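PDB 1BYR: protein (endonuclease) from Salmonella typhimurium, which is a nuclease of the phospholipase D-like family, a two-subunit protein whose chains each fold as a mixed beta sheet flanked by helices. Local coordinates for residues I98-F110 with E122-E135. Numbering follows the deposited sequence.
Sequences IIVDNVTVETGSF and ENAVVIWNMPKLAE
In S109 the side chain turns back between its own N and carbonyl carbon (chi1 74°), which brings OG to E122, whose CG lies beside the backbone N (chi1 -44°) before the chain bends at CG. OG donates to E122 OE1 over 2.6 Å and meets the anti lone pair of that oxygen, the one directed away from OE2; it also accepts from N123 N at 3.2 Å, so the hydroxyl ties down both a side chain and a strand backbone. E122 OE1 also bonds H94 of the second subunit.

From here strands 104-108 and 122-128 run antiparallel. V105 pairs with I127 and T107 with V125 through two backbone bonds each, the V125 N to T107 O bond measuring 2.8 Å. G108, in a non-hydrogen-bonded pair with A124, has backbone angles that call for glycine.

At the other end T104 OG1 accepts from N129 N at 3.3 Å, while T104 CG2 and V126 CG1, 3.7 Å apart, lie over the same face of the W128 ring, near its rim. M130 N, at the N-cap position, donates to V103 O in the carbonyl plane (2.9 Å); a water donates to both V103 O and I127 O, linking the end of the hairpin turn to strand 122-128. The following helix sets A134 CB 3.6 Å from V103 CA and near V105 CG2, over the classic bulge formed by V103 and T104 against V100.

Both strands are internal to the mixed sheet, 97-100 flanking one and 4-10 the other. E106 and V126 face helix 14-25, with V19 and L18 as neighbours, whereas V105 packs under F137 of helix 131-146.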
loop_
_atom_site.group_PDB
_atom_site.type_symbol
_atom_site.label_atom_id
_atom_site.label_comp_id
_atom_site.label_asym_id
_atom_site.label_seq_id
_atom_site.Cartn_x
_atom_site.Cartn_y
_atom_site.Cartn_z
ATOM N N ILE A 98 1.593 -8.977 -4.089
ATOM C CA ILE A 98 2.153 -10.278 -4.426
ATOM C C ILE A 98 1.291 -11.331 -3.729
ATOM O O ILE A 98 1.212 -11.370 -2.504
ATOM C CB ILE A 98 3.629 -10.447 -3.955
ATOM C CG1 ILE A 98 4.531 -9.417 -4.639
ATOM C CG2 ILE A 98 4.136 -11.839 -4.338
ATOM C CD1 ILE A 98 6.023 -9.572 -4.329
ATOM N N ILE A 99 0.602 -12.146 -4.529
ATOM C CA ILE A 99 -0.239 -13.215 -4.009
ATOM C C ILE A 99 0.565 -14.510 -4.166
ATOM O O ILE A 99 0.893 -14.916 -5.280
ATOM C CB ILE A 99 -1.556 -13.337 -4.807
ATOM C CG1 ILE A 99 -2.290 -11.993 -4.835
ATOM C CG2 ILE A 99 -2.446 -14.393 -4.178
ATOM C CD1 ILE A 99 -3.247 -11.853 -6.002
ATOM N N VAL A 100 0.877 -15.157 -3.046
ATOM C CA VAL A 100 1.682 -16.380 -3.048
ATOM C C VAL A 100 0.933 -17.673 -2.696
ATOM O O VAL A 100 0.210 -17.754 -1.683
ATOM C CB VAL A 100 2.874 -16.204 -2.075
ATOM C CG1 VAL A 100 3.781 -17.436 -2.087
ATOM C CG2 VAL A 100 3.657 -14.962 -2.468
ATOM N N ASP A 101 1.075 -18.675 -3.558
ATOM C CA ASP A 101 0.471 -19.978 -3.343
ATOM C C ASP A 101 -1.035 -19.952 -3.053
ATOM O O ASP A 101 -1.547 -20.773 -2.292
ATOM C CB ASP A 101 1.229 -20.703 -2.222
ATOM C CG ASP A 101 2.668 -21.048 -2.619
ATOM O OD1 ASP A 101 2.970 -20.991 -3.829
ATOM O OD2 ASP A 101 3.494 -21.357 -1.742
ATOM N N ASN A 102 -1.739 -19.010 -3.668
ATOM C CA ASN A 102 -3.181 -18.896 -3.515
ATOM C C ASN A 102 -3.715 -18.745 -2.088
ATOM O O ASN A 102 -4.908 -18.886 -1.859
ATOM C CB ASN A 102 -3.855 -20.096 -4.186
ATOM C CG ASN A 102 -5.344 -19.885 -4.397
ATOM O OD1 ASN A 102 -5.768 -19.231 -5.354
ATOM N ND2 ASN A 102 -6.148 -20.447 -3.504
ATOM N N VAL A 103 -2.844 -18.467 -1.128
ATOM C CA VAL A 103 -3.292 -18.308 0.253
ATOM C C VAL A 103 -2.594 -17.191 1.008
ATOM O O VAL A 103 -2.983 -16.864 2.120
ATOM C CB VAL A 103 -3.106 -19.597 1.073
ATOM C CG1 VAL A 103 -3.657 -20.791 0.321
ATOM C CG2 VAL A 103 -1.644 -19.784 1.392
ATOM N N THR A 104 -1.551 -16.617 0.418
ATOM C CA THR A 104 -0.811 -15.552 1.085
ATOM C C THR A 104 -0.801 -14.272 0.264
ATOM O O THR A 104 -0.723 -14.313 -0.964
ATOM C CB THR A 104 0.629 -16.009 1.390
ATOM O OG1 THR A 104 0.594 -16.898 2.518
ATOM C CG2 THR A 104 1.533 -14.825 1.702
ATOM N N VAL A 105 -0.893 -13.124 0.935
ATOM C CA VAL A 105 -0.923 -11.838 0.241
ATOM C C VAL A 105 0.029 -10.805 0.826
ATOM O O VAL A 105 -0.022 -10.504 2.021
ATOM C CB VAL A 105 -2.374 -11.200 0.278
ATOM C CG1 VAL A 105 -2.374 -9.817 -0.433
ATOM C CG2 VAL A 105 -3.394 -12.139 -0.367
ATOM N N GLU A 106 0.909 -10.276 -0.014
ATOM C CA GLU A 106 1.813 -9.222 0.414
ATOM C C GLU A 106 1.179 -7.967 -0.168
ATOM O O GLU A 106 0.692 -7.998 -1.301
ATOM C CB GLU A 106 3.211 -9.399 -0.217
ATOM C CG GLU A 106 4.230 -8.311 0.155
ATOM C CD GLU A 106 4.112 -7.056 -0.697
ATOM O OE1 GLU A 106 3.723 -7.164 -1.876
ATOM O OE2 GLU A 106 4.410 -5.955 -0.183
ATOM N N THR A 107 1.151 -6.876 0.599
ATOM C CA THR A 107 0.603 -5.620 0.093
ATOM C C THR A 107 1.087 -4.491 0.980
ATOM O O THR A 107 1.814 -4.733 1.944
ATOM C CB THR A 107 -0.941 -5.617 0.022
ATOM O OG1 THR A 107 -1.361 -4.459 -0.710
ATOM C CG2 THR A 107 -1.561 -5.579 1.428
ATOM N N GLY A 108 0.717 -3.254 0.651
ATOM C CA GLY A 108 1.164 -2.113 1.434
ATOM C C GLY A 108 1.493 -0.934 0.535
ATOM O O GLY A 108 0.973 -0.834 -0.569
ATOM N N SER A 109 2.347 -0.024 0.999
ATOM C CA SER A 109 2.708 1.130 0.181
ATOM C C SER A 109 3.915 0.836 -0.707
ATOM O O SER A 109 4.096 1.459 -1.753
ATOM C CB SER A 109 3.033 2.339 1.064
ATOM O OG SER A 109 4.295 2.203 1.698
ATOM N N PHE A 110 4.725 -0.120 -0.266
ATOM C CA PHE A 110 5.973 -0.526 -0.923
ATOM C C PHE A 110 5.932 -0.840 -2.433
ATOM O O PHE A 110 5.339 -1.846 -2.856
ATOM C CB PHE A 110 6.546 -1.723 -0.135
ATOM C CG PHE A 110 7.907 -2.211 -0.606
ATOM C CD1 PHE A 110 8.015 -3.175 -1.605
ATOM C CD2 PHE A 110 9.065 -1.795 0.030
ATOM C CE1 PHE A 110 9.262 -3.712 -1.951
ATOM C CE2 PHE A 110 10.317 -2.337 -0.320
ATOM C CZ PHE A 110 10.409 -3.288 -1.299
ATOM N N GLU A 122 8.110 3.520 4.000
ATOM C CA GLU A 122 7.114 2.604 3.451
ATOM C C GLU A 122 6.803 1.540 4.470
ATOM O O GLU A 122 7.483 1.398 5.478
ATOM C CB GLU A 122 7.637 1.848 2.210
ATOM C CG GLU A 122 8.384 2.652 1.187
ATOM C CD GLU A 122 7.488 3.190 0.107
ATOM O OE1 GLU A 122 6.257 3.057 0.232
ATOM O OE2 GLU A 122 8.023 3.748 -0.870
ATOM N N ASN A 123 5.754 0.780 4.182
ATOM C CA ASN A 123 5.390 -0.351 5.009
ATOM C C ASN A 123 4.961 -1.442 4.043
ATOM O O ASN A 123 4.377 -1.168 2.991
ATOM C CB ASN A 123 4.237 -0.012 5.967
ATOM C CG ASN A 123 2.911 0.174 5.254
ATOM O OD1 ASN A 123 2.618 1.252 4.740
ATOM N ND2 ASN A 123 2.112 -0.872 5.207
ATOM N N ALA A 124 5.307 -2.685 4.367
ATOM C CA ALA A 124 4.887 -3.826 3.581
ATOM C C ALA A 124 4.379 -4.836 4.579
ATOM O O ALA A 124 4.996 -5.035 5.632
ATOM C CB ALA A 124 6.083 -4.432 2.779
ATOM N N VAL A 125 3.238 -5.454 4.278
ATOM C CA VAL A 125 2.705 -6.477 5.154
ATOM C C VAL A 125 2.520 -7.765 4.372
ATOM O O VAL A 125 2.254 -7.748 3.162
ATOM C CB VAL A 125 1.334 -6.069 5.764
ATOM C CG1 VAL A 125 1.503 -4.825 6.617
ATOM C CG2 VAL A 125 0.311 -5.840 4.662
ATOM N N VAL A 126 2.720 -8.890 5.056
ATOM C CA VAL A 126 2.499 -10.182 4.439
ATOM C C VAL A 126 1.477 -10.898 5.297
ATOM O O VAL A 126 1.729 -11.188 6.462
ATOM C CB VAL A 126 3.795 -11.025 4.336
ATOM C CG1 VAL A 126 3.461 -12.395 3.760
ATOM C CG2 VAL A 126 4.816 -10.320 3.429
ATOM N N ILE A 127 0.298 -11.126 4.721
ATOM C CA ILE A 127 -0.799 -11.801 5.408
ATOM C C ILE A 127 -0.759 -13.257 4.979
ATOM O O ILE A 127 -1.170 -13.603 3.870
ATOM C CB ILE A 127 -2.175 -11.174 5.023
ATOM C CG1 ILE A 127 -2.140 -9.661 5.265
ATOM C CG2 ILE A 127 -3.294 -11.810 5.848
ATOM C CD1 ILE A 127 -3.218 -8.884 4.524
ATOM N N TRP A 128 -0.240 -14.102 5.864
ATOM C CA TRP A 128 -0.093 -15.526 5.594
ATOM C C TRP A 128 -1.294 -16.409 5.887
ATOM O O TRP A 128 -1.998 -16.230 6.883
ATOM C CB TRP A 128 1.061 -16.105 6.413
ATOM C CG TRP A 128 2.382 -15.457 6.214
ATOM C CD1 TRP A 128 2.931 -14.452 6.965
ATOM C CD2 TRP A 128 3.377 -15.827 5.254
ATOM N NE1 TRP A 128 4.205 -14.180 6.532
ATOM C CE2 TRP A 128 4.502 -15.010 5.484
ATOM C CE3 TRP A 128 3.422 -16.774 4.226
ATOM C CZ2 TRP A 128 5.667 -15.107 4.715
ATOM C CZ3 TRP A 128 4.578 -16.867 3.464
ATOM C CH2 TRP A 128 5.685 -16.045 3.719
ATOM N N ASN A 129 -1.488 -17.393 5.023
ATOM C CA ASN A 129 -2.527 -18.391 5.195
ATOM C C ASN A 129 -3.936 -17.896 5.497
ATOM O O ASN A 129 -4.505 -18.177 6.547
ATOM C CB ASN A 129 -2.062 -19.382 6.277
ATOM C CG ASN A 129 -0.714 -20.012 5.933
ATOM O OD1 ASN A 129 0.310 -19.773 6.581
ATOM N ND2 ASN A 129 -0.701 -20.819 4.886
ATOM N N MET A 130 -4.477 -17.152 4.547
ATOM C CA MET A 130 -5.834 -16.626 4.624
ATOM C C MET A 130 -6.368 -16.846 3.224
ATOM O O MET A 130 -6.432 -15.921 2.415
ATOM C CB MET A 130 -5.825 -15.134 4.961
ATOM C CG MET A 130 -5.639 -14.842 6.430
ATOM S SD MET A 130 -6.249 -13.215 6.932
ATOM C CE MET A 130 -7.990 -13.433 6.763
ATOM N N PRO A 131 -6.763 -18.086 2.916
ATOM C CA PRO A 131 -7.285 -18.432 1.593
ATOM C C PRO A 131 -8.371 -17.520 1.037
ATOM O O PRO A 131 -8.323 -17.149 -0.125
ATOM C CB PRO A 131 -7.763 -19.869 1.756
ATOM C CG PRO A 131 -6.990 -20.397 2.915
ATOM C CD PRO A 131 -6.753 -19.237 3.832
ATOM N N LYS A 132 -9.352 -17.160 1.851
ATOM C CA LYS A 132 -10.437 -16.301 1.371
ATOM C C LYS A 132 -9.953 -14.929 0.958
ATOM O O LYS A 132 -10.445 -14.355 -0.015
ATOM C CB LYS A 132 -11.532 -16.139 2.426
ATOM C CG LYS A 132 -11.873 -17.415 3.157
ATOM C CD LYS A 132 -11.450 -17.314 4.627
ATOM C CE LYS A 132 -9.949 -17.514 4.793
ATOM N NZ LYS A 132 -9.366 -16.369 5.508
ATOM N N LEU A 133 -9.003 -14.393 1.705
ATOM C CA LEU A 133 -8.472 -13.080 1.379
ATOM C C LEU A 133 -7.702 -13.156 0.066
ATOM O O LEU A 133 -7.822 -12.283 -0.794
ATOM C CB LEU A 133 -7.543 -12.590 2.488
ATOM C CG LEU A 133 -7.025 -11.166 2.256
ATOM C CD1 LEU A 133 -8.180 -10.171 2.424
ATOM C CD2 LEU A 133 -5.884 -10.854 3.230
ATOM N N ALA A 134 -6.924 -14.219 -0.096
ATOM C CA ALA A 134 -6.120 -14.388 -1.299
ATOM C C ALA A 134 -6.956 -14.636 -2.561
ATOM O O ALA A 134 -6.636 -14.100 -3.626
ATOM C CB ALA A 134 -5.097 -15.519 -1.092
ATOM N N GLU A 135 -8.026 -15.430 -2.467
ATOM C CA GLU A 135 -8.855 -15.670 -3.649
ATOM C C GLU A 135 -9.556 -14.384 -4.060
ATOM O O GLU A 135 -9.802 -14.143 -5.245
ATOM C CB GLU A 135 -9.883 -16.780 -3.409
ATOM C CG GLU A 135 -10.855 -17.022 -4.603
ATOM C CD GLU A 135 -10.169 -17.203 -5.981
ATOM O OE1 GLU A 135 -9.566 -18.287 -6.216
ATOM O OE2 GLU A 135 -10.250 -16.271 -6.835
HETATM O O HOH W 1 -3.446 -13.988 2.761
#